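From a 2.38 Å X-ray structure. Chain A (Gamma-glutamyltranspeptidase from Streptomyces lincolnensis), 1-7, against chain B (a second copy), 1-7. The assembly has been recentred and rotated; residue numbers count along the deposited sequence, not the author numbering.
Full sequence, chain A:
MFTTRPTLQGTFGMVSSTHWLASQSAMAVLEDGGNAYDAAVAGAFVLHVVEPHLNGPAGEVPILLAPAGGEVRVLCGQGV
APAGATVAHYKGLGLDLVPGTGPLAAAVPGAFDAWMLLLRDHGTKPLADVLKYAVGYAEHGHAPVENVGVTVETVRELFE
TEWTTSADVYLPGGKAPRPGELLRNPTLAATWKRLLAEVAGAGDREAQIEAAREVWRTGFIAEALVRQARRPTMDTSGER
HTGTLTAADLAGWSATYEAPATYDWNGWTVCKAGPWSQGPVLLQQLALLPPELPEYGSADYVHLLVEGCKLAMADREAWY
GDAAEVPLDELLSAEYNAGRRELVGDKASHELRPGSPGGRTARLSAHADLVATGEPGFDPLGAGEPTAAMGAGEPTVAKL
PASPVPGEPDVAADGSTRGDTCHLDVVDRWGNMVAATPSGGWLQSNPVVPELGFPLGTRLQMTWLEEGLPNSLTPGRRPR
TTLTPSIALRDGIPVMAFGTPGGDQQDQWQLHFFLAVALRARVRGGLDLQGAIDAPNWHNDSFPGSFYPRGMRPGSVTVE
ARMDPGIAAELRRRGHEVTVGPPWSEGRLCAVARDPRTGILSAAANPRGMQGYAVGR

Chain A (1-7) MFTTRPT
Chain B 1-7: MFTTRPT

Two copies of one N-terminal segment meet here, neither forming a regular helix or strand. Thr4 lies next to its own counterpart, the CA atoms of Thr4(A) and Thr4(B) 4.7 Å apart, and each CB leaves sideways. From residue 1 to residue 7 the stretches run in the same general sense and are closest at Thr4; most contacts recur with the chains exchanged, in a nearly twofold arrangement. In both chains the backbone is extended at Phe2 (phi/psi near -60/130) and Thr3 (-128/149), turns at Thr4 (-65/-25), and extends again through Arg5 (-138/171), Pro6 (-80/160) and Thr7 (-80/100). Together the stretches bury 328 Å².

The polar part of the contact is a reciprocal exchange between arginine side chains and threonine carbonyls. NE of Arg5(A) donates to O of Thr4(B) at 2.9 Å, with an N-H...O angle of 169°; NE of Arg5(B) donates to O of Thr4(A), also at 2.9 Å, with an angle of 160°. Each carbonyl lies at the guanidinium edge, near its plane, where the N-H bonds point. A weak bond from NH1 of Arg5(A) to O of Thr4(B), 3.4 Å and 134°, supplements the first. The two acceptors, O of Thr4(A) and O of Thr4(B), are only 3.3 Å apart and cannot bond to each other; each accepts an N-H from the other chain's arginine instead. Arginine suits this place because its long chain starts sideways at CB yet carries a charged, multivalent donor across. Its chi1 is m, chi2 lies between wells (120° in A, 101° in B), chi3 is t, and chi4 is -121° and -96°.

Water extends the exchange to Thr3. Water 1 accepts from NH2 of Arg5(B) at 2.9 Å and donates to O of Thr3(A) at 2.7 Å; water 2 accepts from NH1 of Arg5(A) and donates to O of Thr3(B), both at 2.7 Å. Within each chain, Thr3 (chi1 p) braces the turn: its OG1 donates to O of Arg5, at 2.5 Å in A and a very short 2.4 Å in B.

Van der Waals packing completes the contact. The Thr4 side chains, chi1 p, meet with CB of Thr4(A) 4.0 Å from CB of Thr4(B). CG2 of Thr4(B) sits 4.1 Å from CZ of Phe2(A), and CG2 of Thr4(A) 4.1 Å from CZ of Phe2(B), each at the ring edge; Phe2 (chi1 t, chi2 75° and 68°) is long enough to reach it. CG of Arg5(A) lies 3.8 Å from CG of Arg5(B). The C-gamma endo prolines set carbon against the guanidinium: CD of Pro6(B) is 3.4 Å from NH1 of Arg5(A), and CD of Pro6(A) 3.5 Å from NH2 of Arg5(B).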

ATOM      1  N   MET A   1     -13.727 -11.678   0.247  1.00 36.77           N
ATOM      2  CA  MET A   1     -13.032 -12.107  -1.013  1.00 36.43           C
ATOM      3  C   MET A   1     -11.692 -11.365  -1.181  1.00 36.01           C
ATOM      4  O   MET A   1     -11.624 -10.154  -0.965  1.00 33.96           O
ATOM      5  CB  MET A   1     -13.936 -11.871  -2.228  1.00 35.36           C
ATOM      6  N   PHE A   2     -10.637 -12.099  -1.561  1.00 36.00           N
ATOM      7  CA  PHE A   2      -9.258 -11.554  -1.622  1.00 35.09           C
ATOM      8  C   PHE A   2      -9.077 -10.371  -2.581  1.00 33.98           C
ATOM      9  O   PHE A   2      -9.472 -10.435  -3.746  1.00 33.95           O
ATOM     10  CB  PHE A   2      -8.229 -12.636  -1.983  1.00 34.75           C
ATOM     11  CG  PHE A   2      -6.795 -12.129  -2.044  1.00 34.44           C
ATOM     12  CD1 PHE A   2      -6.084 -11.843  -0.871  1.00 34.50           C
ATOM     13  CD2 PHE A   2      -6.155 -11.936  -3.263  1.00 33.29           C
ATOM     14  CE1 PHE A   2      -4.769 -11.380  -0.917  1.00 32.87           C
ATOM     15  CE2 PHE A   2      -4.842 -11.478  -3.309  1.00 33.66           C
ATOM     16  CZ  PHE A   2      -4.148 -11.204  -2.135  1.00 32.74           C
ATOM     17  N   THR A   3      -8.470  -9.305  -2.056  1.00 32.00           N
ATOM     18  CA  THR A   3      -8.043  -8.151  -2.835  1.00 29.69           C
ATOM     19  C   THR A   3      -6.557  -7.930  -2.610  1.00 28.40           C
ATOM     20  O   THR A   3      -6.021  -8.185  -1.525  1.00 26.07           O
ATOM     21  CB  THR A   3      -8.796  -6.866  -2.454  1.00 29.53           C
ATOM     22  OG1 THR A   3      -8.652  -6.617  -1.054  1.00 29.83           O
ATOM     23  CG2 THR A   3     -10.271  -6.983  -2.790  1.00 29.59           C
ATOM     24  N   THR A   4      -5.917  -7.403  -3.644  1.00 27.54           N
ATOM     25  CA  THR A   4      -4.468  -7.251  -3.701  1.00 27.43           C
ATOM     26  C   THR A   4      -3.937  -6.267  -2.654  1.00 27.57           C
ATOM     27  O   THR A   4      -2.774  -6.330  -2.270  1.00 26.99           O
ATOM     28  CB  THR A   4      -4.031  -6.768  -5.094  1.00 27.71           C
ATOM     29  OG1 THR A   4      -4.624  -5.490  -5.378  1.00 26.98           O
ATOM     30  CG2 THR A   4      -4.428  -7.787  -6.171  1.00 27.97           C
ATOM     31  N   ARG A   5      -4.806  -5.354  -2.228  1.00 27.62           N
ATOM     32  CA  ARG A   5      -4.561  -4.451  -1.111  1.00 27.59           C
ATOM     33  C   ARG A   5      -5.849  -4.354  -0.320  1.00 27.58           C
ATOM     34  O   ARG A   5      -6.893  -4.865  -0.734  1.00 27.63           O
ATOM     35  CB  ARG A   5      -4.169  -3.062  -1.596  1.00 27.90           C
ATOM     36  CG  ARG A   5      -2.817  -2.998  -2.276  1.00 28.67           C
ATOM     37  CD  ARG A   5      -3.001  -2.501  -3.687  1.00 28.66           C
ATOM     38  NE  ARG A   5      -1.855  -2.783  -4.536  1.00 28.97           N
ATOM     39  CZ  ARG A   5      -1.133  -1.874  -5.184  1.00 28.63           C
ATOM     40  NH1 ARG A   5      -0.131  -2.272  -5.937  1.00 28.22           N
ATOM     41  NH2 ARG A   5      -1.396  -0.576  -5.096  1.00 29.00           N
ATOM     42  N   PRO A   6      -5.786  -3.728   0.853  1.00 26.95           N
ATOM     43  CA  PRO A   6      -7.070  -3.454   1.474  1.00 26.23           C
ATOM     44  C   PRO A   6      -7.641  -2.194   0.874  1.00 25.80           C
ATOM     45  O   PRO A   6      -6.900  -1.392   0.299  1.00 26.26           O
ATOM     46  CB  PRO A   6      -6.728  -3.254   2.949  1.00 26.37           C
ATOM     47  CG  PRO A   6      -5.261  -2.986   3.000  1.00 26.83           C
ATOM     48  CD  PRO A   6      -4.636  -3.458   1.731  1.00 26.73           C
ATOM     49  N   THR A   7      -8.953  -2.037   0.968  1.00 25.11           N
ATOM     50  CA  THR A   7      -9.537  -0.721   0.845  1.00 24.48           C
ATOM     51  C   THR A   7      -9.234  -0.076   2.189  1.00 23.86           C
ATOM     52  O   THR A   7      -9.880  -0.379   3.184  1.00 23.07           O
ATOM     53  CB  THR A   7     -11.046  -0.758   0.576  1.00 24.03           C
ATOM     54  OG1 THR A   7     -11.308  -1.542  -0.591  1.00 23.65           O
ATOM     55  CG2 THR A   7     -11.559   0.638   0.350  1.00 24.13           C
TER
ATOM     56  N   MET B   1       7.191  -9.885 -13.148  1.00 35.86           N
ATOM     57  CA  MET B   1       6.118 -10.831 -12.685  1.00 36.17           C
ATOM     58  C   MET B   1       5.207 -10.127 -11.676  1.00 36.43           C
ATOM     59  O   MET B   1       5.697  -9.391 -10.801  1.00 37.09           O
ATOM     60  CB  MET B   1       6.716 -12.098 -12.061  1.00 34.14           C
ATOM     61  N   PHE B   2       3.893 -10.352 -11.807  1.00 34.40           N
ATOM     62  CA  PHE B   2       2.893  -9.661 -10.976  1.00 33.54           C
ATOM     63  C   PHE B   2       3.036  -9.921  -9.470  1.00 33.34           C
ATOM     64  O   PHE B   2       3.166 -11.066  -9.040  1.00 34.74           O
ATOM     65  CB  PHE B   2       1.455  -9.995 -11.396  1.00 32.31           C
ATOM     66  CG  PHE B   2       0.410  -9.267 -10.582  1.00 31.31           C
ATOM     67  CD1 PHE B   2       0.267  -7.890 -10.700  1.00 30.67           C
ATOM     68  CD2 PHE B   2      -0.393  -9.943  -9.670  1.00 30.45           C
ATOM     69  CE1 PHE B   2      -0.670  -7.202  -9.953  1.00 29.74           C
ATOM     70  CE2 PHE B   2      -1.337  -9.259  -8.921  1.00 30.21           C
ATOM     71  CZ  PHE B   2      -1.475  -7.887  -9.066  1.00 30.20           C
ATOM     72  N   THR B   3       3.009  -8.830  -8.702  1.00 31.55           N
ATOM     73  CA  THR B   3       2.950  -8.851  -7.254  1.00 29.84           C
ATOM     74  C   THR B   3       1.860  -7.905  -6.771  1.00 29.03           C
ATOM     75  O   THR B   3       1.601  -6.858  -7.374  1.00 26.12           O
ATOM     76  CB  THR B   3       4.279  -8.436  -6.603  1.00 30.48           C
ATOM     77  OG1 THR B   3       4.560  -7.064  -6.890  1.00 30.48           O
ATOM     78  CG2 THR B   3       5.417  -9.304  -7.104  1.00 30.91           C
ATOM     79  N   THR B   4       1.263  -8.278  -5.642  1.00 28.83           N
ATOM     80  CA  THR B   4       0.027  -7.670  -5.155  1.00 28.32           C
ATOM     81  C   THR B   4       0.217  -6.210  -4.766  1.00 28.39           C
ATOM     82  O   THR B   4      -0.748  -5.437  -4.767  1.00 29.22           O
ATOM     83  CB  THR B   4      -0.535  -8.441  -3.945  1.00 27.90           C
ATOM     84  OG1 THR B   4       0.423  -8.436  -2.880  1.00 25.59           O
ATOM     85  CG2 THR B   4      -0.904  -9.888  -4.343  1.00 27.65           C
ATOM     86  N   ARG B   5       1.456  -5.872  -4.405  1.00 27.29           N
ATOM     87  CA  ARG B   5       1.910  -4.504  -4.205  1.00 26.67           C
ATOM     88  C   ARG B   5       3.278  -4.355  -4.863  1.00 26.64           C
ATOM     89  O   ARG B   5       3.881  -5.336  -5.302  1.00 26.59           O
ATOM     90  CB  ARG B   5       2.037  -4.174  -2.714  1.00 27.11           C
ATOM     91  CG  ARG B   5       0.756  -4.285  -1.903  1.00 27.94           C
ATOM     92  CD  ARG B   5       0.709  -5.576  -1.123  1.00 27.90           C
ATOM     93  NE  ARG B   5      -0.581  -5.783  -0.455  1.00 28.80           N
ATOM     94  CZ  ARG B   5      -0.872  -5.486   0.817  1.00 29.45           C
ATOM     95  NH1 ARG B   5       0.018  -4.920   1.635  1.00 30.03           N
ATOM     96  NH2 ARG B   5      -2.089  -5.744   1.284  1.00 29.46           N
ATOM     97  N   PRO B   6       3.783  -3.120  -4.944  1.00 26.59           N
ATOM     98  CA  PRO B   6       5.170  -3.008  -5.362  1.00 26.55           C
ATOM     99  C   PRO B   6       6.070  -3.368  -4.211  1.00 26.18           C
ATOM    100  O   PRO B   6       5.612  -3.410  -3.070  1.00 27.84           O
ATOM    101  CB  PRO B   6       5.338  -1.526  -5.716  1.00 27.14           C
ATOM    102  CG  PRO B   6       4.102  -0.828  -5.293  1.00 27.05           C
ATOM    103  CD  PRO B   6       3.076  -1.830  -4.905  1.00 27.11           C
ATOM    104  N   THR B   7       7.330  -3.655  -4.507  1.00 24.95           N
ATOM    105  CA  THR B   7       8.357  -3.510  -3.495  1.00 24.18           C
ATOM    106  C   THR B   7       8.719  -2.022  -3.521  1.00 23.63           C
ATOM    107  O   THR B   7       9.462  -1.571  -4.381  1.00 22.62           O
ATOM    108  CB  THR B   7       9.558  -4.421  -3.755  1.00 23.95           C
ATOM    109  OG1 THR B   7       9.112  -5.779  -3.808  1.00 24.90           O
ATOM    110  CG2 THR B   7      10.579  -4.294  -2.648  1.00 23.60           C
TER
HETATM  111  O   HOH W   1      -4.555  -7.084   0.494  1.00 22.63           O
HETATM  112  O   HOH W   2       1.127  -4.225  -7.316  1.00 30.16           O